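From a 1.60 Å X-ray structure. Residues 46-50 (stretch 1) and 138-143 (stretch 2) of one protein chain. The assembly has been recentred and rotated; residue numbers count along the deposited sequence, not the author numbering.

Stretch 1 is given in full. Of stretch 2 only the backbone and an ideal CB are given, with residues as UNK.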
# COMPACT_ATOMS: atom_id res chain seq x y z
N PRO A 46 15.67 5.40 10.11
CA PRO A 46 15.72 4.16 10.89
C PRO A 46 16.24 2.98 10.07
O PRO A 46 16.48 3.09 8.87
CB PRO A 46 14.25 3.94 11.24
CG PRO A 46 13.53 4.39 10.00
CD PRO A 46 14.33 5.60 9.51
N SER A 47 16.35 1.83 10.71
CA SER A 47 16.74 0.59 10.04
C SER A 47 16.25 -0.60 10.83
O SER A 47 15.84 -0.47 11.99
CB SER A 47 18.25 0.48 9.85
OG SER A 47 18.92 0.05 11.05
N VAL A 48 16.34 -1.78 10.19
CA VAL A 48 16.03 -3.02 10.88
C VAL A 48 17.02 -3.33 12.04
O VAL A 48 16.78 -4.25 12.81
CB VAL A 48 15.99 -4.23 9.92
CG1 VAL A 48 14.86 -4.03 8.86
CG2 VAL A 48 17.40 -4.53 9.27
N MSE A 49 18.10 -2.58 12.17
CA MSE A 49 19.01 -2.75 13.30
C MSE A 49 18.51 -2.11 14.57
O MSE A 49 19.09 -2.33 15.66
CB MSE A 49 20.40 -2.22 12.94
CG MSE A 49 20.94 -2.73 11.61
SE MSE A 49 20.93 -4.68 11.38
CE MSE A 49 22.59 -5.00 12.41
N ASP A 50 17.43 -1.34 14.50
CA ASP A 50 17.00 -0.59 15.68
C ASP A 50 16.23 -1.44 16.67
O ASP A 50 16.21 -1.13 17.87
CB ASP A 50 16.14 0.61 15.27
CG ASP A 50 16.91 1.66 14.53
OD1 ASP A 50 18.14 1.68 14.63
OD2 ASP A 50 16.28 2.45 13.80
N UNK A 138 25.76 -1.71 4.08
CA UNK A 138 26.03 -3.03 4.65
C UNK A 138 25.73 -3.11 6.13
O UNK A 138 25.27 -4.16 6.60
CB UNK A 138 27.49 -3.41 4.41
N UNK A 139 26.00 -2.04 6.87
CA UNK A 139 25.87 -2.06 8.31
C UNK A 139 24.42 -2.14 8.76
O UNK A 139 24.14 -2.56 9.88
CB UNK A 139 26.53 -0.82 8.91
N UNK A 140 23.50 -1.66 7.93
CA UNK A 140 22.13 -1.43 8.41
C UNK A 140 21.02 -2.01 7.49
O UNK A 140 19.84 -1.99 7.86
CB UNK A 140 21.91 0.08 8.57
N UNK A 141 21.38 -2.58 6.35
CA UNK A 141 20.35 -2.88 5.36
C UNK A 141 19.43 -4.05 5.73
O UNK A 141 19.80 -4.98 6.44
CB UNK A 141 21.02 -3.18 4.02
N UNK A 142 18.22 -3.95 5.22
CA UNK A 142 17.23 -5.02 5.33
C UNK A 142 17.47 -6.05 4.23
O UNK A 142 17.56 -5.70 3.07
CB UNK A 142 15.81 -4.46 5.24
N UNK A 143 17.58 -7.32 4.59
CA UNK A 143 17.64 -8.40 3.59
C UNK A 143 16.36 -8.45 2.76
O UNK A 143 15.27 -8.18 3.28
CB UNK A 143 17.87 -9.75 4.27

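Stretch 1 meets its partner with a type I beta turn running from Ser47 to Asp50, closed by Asp50 N to Ser47 O at 3.1 Å and braced by two side-chain hydrogen bonds: Met49 N to Ser47 OG at 3.0 Å and Ser47 N to Asp50 OD2 at 3.2 Å. The CA-to-CB bonds of Ser47, Val48 and Met49 all point toward stretch 2, so the surface on offer is largely apolar, with one hydroxyl already engaged as an acceptor.

At position 138 the ideal CB has nothing of stretch 1 within 5.5 Å. The contact sets no requirement here, and almost any residue compatible with phi/psi of -58/-37 would fit; it is Ala138.

Position 139 is similar for its side chain. Its CB lies sideways, again with no neighbour within 5.5 Å, and the backbone makes the contact: the carbonyl O of 139 is 3.6 Å from Met49 CG. A long polar or charged chain suits the open space. The residue is Lys139, m at chi1 and extended beyond, its end leading away.

Position 140 is the most constrained. The ideal CB points sideways, yet lies 3.9 Å from Ser47 OG and 4.2 Å from Met49 CG, while the CA is 3.7 Å from that same Met49 CG. A small or beta-branched residue such as Ala, Ser, Thr or Val would suit such close quarters. Thr140 is found, with chi1 at 55° (p). Its CG2 packs 4.2 Å from Met49 CG, and its OG1 is hydrogen-bonded elsewhere in the structure. Its carbonyl O approaches Ser47 CB at 3.5 Å, and a water links the backbones, accepting from Val48 N at 2.9 Å and donating to Thr140 O at 2.8 Å. With no direct hydrogen bond between the stretches, this water supplies a polar connection.

At position 141 the CA-to-CB bond points away and the CB meets nothing of stretch 1, so a long, flexible polar chain is one of many options. Lys141 extends with chi2 to chi4 all t; its carbonyl O contacts Val48 CG2 at 3.7 Å.

Position 142 presents its ideal CB 3.8 Å from Val48 CG1, favouring an apolar residue such as Leu, Ile, Val or Met. Met142, modelled as selenomethionine, keeps that apolar contact, CB to Val48 CG1 at 3.8 Å, while its all-t chain carries the end away.

Position 143 lies beyond reach of stretch 1, which leaves its identity open. Asn143 occupies it, with ND2 hydrogen-bonded elsewhere in the structure.

Stretch 2, residues 138-143: AKTKMN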
# COMPACT_ATOMS: atom_id res chain seq x y z
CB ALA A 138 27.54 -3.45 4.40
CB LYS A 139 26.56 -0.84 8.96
CG LYS A 139 28.10 -0.95 8.95
CD LYS A 139 28.72 0.20 9.75
CE LYS A 139 30.17 0.50 9.34
NZ LYS A 139 30.70 1.73 10.05
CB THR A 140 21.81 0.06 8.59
OG1 THR A 140 22.06 0.78 7.37
CG2 THR A 140 22.60 0.66 9.76
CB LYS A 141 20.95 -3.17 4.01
CG LYS A 141 21.74 -4.45 3.96
CD LYS A 141 22.30 -4.67 2.58
CE LYS A 141 23.20 -5.88 2.53
NZ LYS A 141 23.96 -5.84 1.23
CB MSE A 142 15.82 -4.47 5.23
CG MSE A 142 14.74 -5.52 5.24
SE MSE A 142 12.96 -4.80 5.08
CE MSE A 142 12.10 -6.32 4.24
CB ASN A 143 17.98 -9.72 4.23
CG ASN A 143 19.35 -9.72 4.86
OD1 ASN A 143 20.26 -9.06 4.36
ND2 ASN A 143 19.50 -10.48 5.95
O HOH W 1 17.14 -1.53 7.37
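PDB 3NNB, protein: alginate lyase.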